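Long-range contact in tyrosine phosphatase (Orf virus, PDB 5NCR), which is a tyrosine phosphatase with triple substrate specificity that forms a homodimer and probably helps the virus blunt host interferon signalling: residues A23-M28 against R158-E163. The protein carries 2 engineered substitutions. Sequence-based numbering, arbitrary orientation.
Sequences ALPSGM and RGAFLE
Arg158, the last residue of helix 140-158, reaches across to Pro25 and Gly27 in a loop-to-helix-end contact, where the link between helix 7-15 and strand 29-30 crosses the exit of helix 140-158. A bend at chi3 (60°) sets NE off the line of the extended chain before it. Pro25 CB sits over one face of the guanidinium, offset toward the rim, 3.3 Å from Arg158 NH2; a compact saturated ring suits a flat cation. Arg158 NH1 donates to Gly27 O at 3.0 Å, a bent bond (137° at the hydrogen) with the acceptor tilted from the guanidinium plane. One water accepts from Arg158 NH2 at 2.8 Å and donates to Gly27 O, so this carbonyl is gripped twice. Thr29 OG1 and Gly115 O also bond the guanidinium, giving the N-H groups of this buried side chain further acceptors.

Gly159 turns the chain away from the helix with positive phi, which favours glycine. Lacking CB, it lets Ala23 O come within 3.3 Å of Gly159 CA in a CA-H...O contact, in space that a side chain would need. Pro25 N lies 3.0 Å from Arg158 O, but proline has no N-H to share, so they are only in contact. Beyond the turn Ala160 CB, small and apolar, meets Leu24 CD2 at 3.8 Å and Pro25 CD.

The bond to Gly115 O ties Arg158 to the loop between strand 108-111 and helix 118-134, which matches the HCxxGxxR signature with serine, probably engineered, in the cysteine's place; this is consistent with second-shell support of the P-loop of dual-specificity phosphatases.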
ATOM      1  N   ALA B  23     -14.278 -10.232 -11.513  1.00 25.80           N
ATOM      2  CA  ALA B  23     -14.130 -11.341 -12.464  1.00 26.72           C
ATOM      3  C   ALA B  23     -13.648 -12.562 -11.691  1.00 29.83           C
ATOM      4  O   ALA B  23     -13.029 -12.409 -10.638  1.00 28.62           O
ATOM      5  CB  ALA B  23     -13.148 -10.996 -13.569  1.00 27.00           C
ATOM      6  N   LEU B  24     -13.984 -13.760 -12.162  1.00 28.35           N
ATOM      7  CA  LEU B  24     -13.527 -14.985 -11.513  1.00 28.24           C
ATOM      8  C   LEU B  24     -12.486 -15.652 -12.404  1.00 30.77           C
ATOM      9  O   LEU B  24     -12.519 -15.416 -13.618  1.00 30.53           O
ATOM     10  CB  LEU B  24     -14.690 -15.937 -11.166  1.00 29.84           C
ATOM     11  CG  LEU B  24     -15.612 -15.509  -9.991  1.00 35.53           C
ATOM     12  CD1 LEU B  24     -16.547 -16.636  -9.605  1.00 37.41           C
ATOM     13  CD2 LEU B  24     -14.799 -15.047  -8.746  1.00 32.79           C
ATOM     14  N   PRO B  25     -11.518 -16.420 -11.838  1.00 27.81           N
ATOM     15  CA  PRO B  25     -10.513 -17.075 -12.692  1.00 27.63           C
ATOM     16  C   PRO B  25     -11.150 -17.906 -13.805  1.00 31.13           C
ATOM     17  O   PRO B  25     -12.149 -18.584 -13.571  1.00 30.36           O
ATOM     18  CB  PRO B  25      -9.741 -17.956 -11.709  1.00 27.73           C
ATOM     19  CG  PRO B  25      -9.923 -17.319 -10.408  1.00 32.53           C
ATOM     20  CD  PRO B  25     -11.305 -16.770 -10.417  1.00 28.59           C
ATOM     21  N   SER B  26     -10.622 -17.734 -15.029  1.00 29.58           N
ATOM     22  CA  SER B  26     -11.041 -18.412 -16.239  1.00 33.21           C
ATOM     23  C   SER B  26      -9.733 -18.806 -16.905  1.00 39.32           C
ATOM     24  O   SER B  26      -9.021 -17.959 -17.471  1.00 39.16           O
ATOM     25  CB  SER B  26     -11.851 -17.502 -17.153  1.00 38.71           C
ATOM     26  OG  SER B  26     -12.009 -18.155 -18.404  1.00 54.41           O
ATOM     27  N   GLY B  27      -9.360 -20.035 -16.613  1.00 34.71           N
ATOM     28  CA  GLY B  27      -8.175 -20.696 -17.128  1.00 34.18           C
ATOM     29  C   GLY B  27      -7.036 -20.719 -16.138  1.00 35.69           C
ATOM     30  O   GLY B  27      -6.990 -19.891 -15.216  1.00 35.04           O
ATOM     31  N   MET B  28      -6.103 -21.641 -16.327  1.00 30.18           N
ATOM     32  CA  MET B  28      -4.958 -21.653 -15.431  1.00 28.30           C
ATOM     33  C   MET B  28      -4.013 -20.513 -15.785  1.00 32.75           C
ATOM     34  O   MET B  28      -4.050 -19.987 -16.895  1.00 33.59           O
ATOM     35  CB  MET B  28      -4.264 -23.023 -15.353  1.00 30.38           C
ATOM     36  CG  MET B  28      -4.058 -23.711 -16.640  1.00 36.79           C
ATOM     37  SD  MET B  28      -3.247 -25.312 -16.291  1.00 41.10           S
ATOM     38  CE  MET B  28      -4.521 -26.481 -16.671  1.00 40.26           C
ATOM     39  N   ARG B 158      -6.348 -12.795 -12.811  1.00 29.01           N
ATOM     40  CA  ARG B 158      -7.267 -13.819 -12.329  1.00 28.31           C
ATOM     41  C   ARG B 158      -8.608 -13.322 -11.813  1.00 29.76           C
ATOM     42  O   ARG B 158      -9.520 -14.134 -11.630  1.00 26.76           O
ATOM     43  CB  ARG B 158      -6.546 -14.654 -11.266  1.00 24.46           C
ATOM     44  CG  ARG B 158      -5.445 -15.445 -11.957  1.00 31.09           C
ATOM     45  CD  ARG B 158      -4.825 -16.524 -11.145  1.00 26.86           C
ATOM     46  NE  ARG B 158      -5.759 -17.556 -10.693  1.00 26.30           N
ATOM     47  CZ  ARG B 158      -6.186 -18.596 -11.402  1.00 28.35           C
ATOM     48  NH1 ARG B 158      -5.846 -18.727 -12.683  1.00 20.22           N
ATOM     49  NH2 ARG B 158      -6.988 -19.494 -10.850  1.00 20.19           N
ATOM     50  N   GLY B 159      -8.719 -12.020 -11.562  1.00 25.27           N
ATOM     51  CA  GLY B 159      -9.948 -11.397 -11.071  1.00 25.75           C
ATOM     52  C   GLY B 159     -10.124 -11.579  -9.584  1.00 26.85           C
ATOM     53  O   GLY B 159     -10.388 -10.611  -8.871  1.00 25.92           O
ATOM     54  N   ALA B 160     -10.051 -12.838  -9.117  1.00 23.52           N
ATOM     55  CA  ALA B 160     -10.127 -13.186  -7.707  1.00 22.91           C
ATOM     56  C   ALA B 160      -8.864 -13.926  -7.389  1.00 24.45           C
ATOM     57  O   ALA B 160      -8.503 -14.877  -8.102  1.00 24.34           O
ATOM     58  CB  ALA B 160     -11.322 -14.069  -7.438  1.00 24.39           C
ATOM     59  N   PHE B 161      -8.174 -13.485  -6.333  1.00 19.52           N
ATOM     60  CA  PHE B 161      -6.907 -14.082  -5.939  1.00 19.47           C
ATOM     61  C   PHE B 161      -6.623 -13.776  -4.494  1.00 23.36           C
ATOM     62  O   PHE B 161      -6.530 -12.605  -4.135  1.00 25.27           O
ATOM     63  CB  PHE B 161      -5.760 -13.558  -6.852  1.00 19.97           C
ATOM     64  CG  PHE B 161      -4.366 -13.949  -6.397  1.00 18.92           C
ATOM     65  CD1 PHE B 161      -3.904 -15.248  -6.556  1.00 18.64           C
ATOM     66  CD2 PHE B 161      -3.508 -13.001  -5.839  1.00 20.16           C
ATOM     67  CE1 PHE B 161      -2.614 -15.608  -6.130  1.00 19.16           C
ATOM     68  CE2 PHE B 161      -2.212 -13.352  -5.439  1.00 21.30           C
ATOM     69  CZ  PHE B 161      -1.780 -14.657  -5.565  1.00 17.80           C
ATOM     70  N   LEU B 162      -6.473 -14.811  -3.667  1.00 21.24           N
ATOM     71  CA  LEU B 162      -6.088 -14.655  -2.268  1.00 21.06           C
ATOM     72  C   LEU B 162      -6.932 -13.615  -1.508  1.00 25.19           C
ATOM     73  O   LEU B 162      -6.420 -12.663  -0.917  1.00 26.98           O
ATOM     74  CB  LEU B 162      -4.584 -14.339  -2.253  1.00 20.57           C
ATOM     75  CG  LEU B 162      -3.801 -14.409  -0.945  1.00 25.42           C
ATOM     76  CD1 LEU B 162      -4.056 -15.698  -0.167  1.00 25.66           C
ATOM     77  CD2 LEU B 162      -2.346 -14.204  -1.238  1.00 24.54           C
ATOM     78  N   GLU B 163      -8.242 -13.791  -1.584  1.00 22.35           N
ATOM     79  CA  GLU B 163      -9.240 -12.934  -0.964  1.00 22.69           C
ATOM     80  C   GLU B 163      -9.270 -13.199   0.534  1.00 28.77           C
ATOM     81  O   GLU B 163      -9.519 -12.289   1.325  1.00 29.82           O
ATOM     82  CB  GLU B 163     -10.630 -13.173  -1.616  1.00 24.43           C
ATOM     83  CG  GLU B 163     -10.631 -13.067  -3.146  1.00 28.05           C
ATOM     84  CD  GLU B 163     -10.200 -11.725  -3.700  1.00 39.53           C
ATOM     85  OE1 GLU B 163     -10.573 -10.705  -3.087  1.00 33.43           O
ATOM     86  OE2 GLU B 163      -9.469 -11.687  -4.715  1.00 28.98           O
TER
HETATM   87  O   HOH W   1      -8.282 -21.105 -12.706  1.00 28.24           O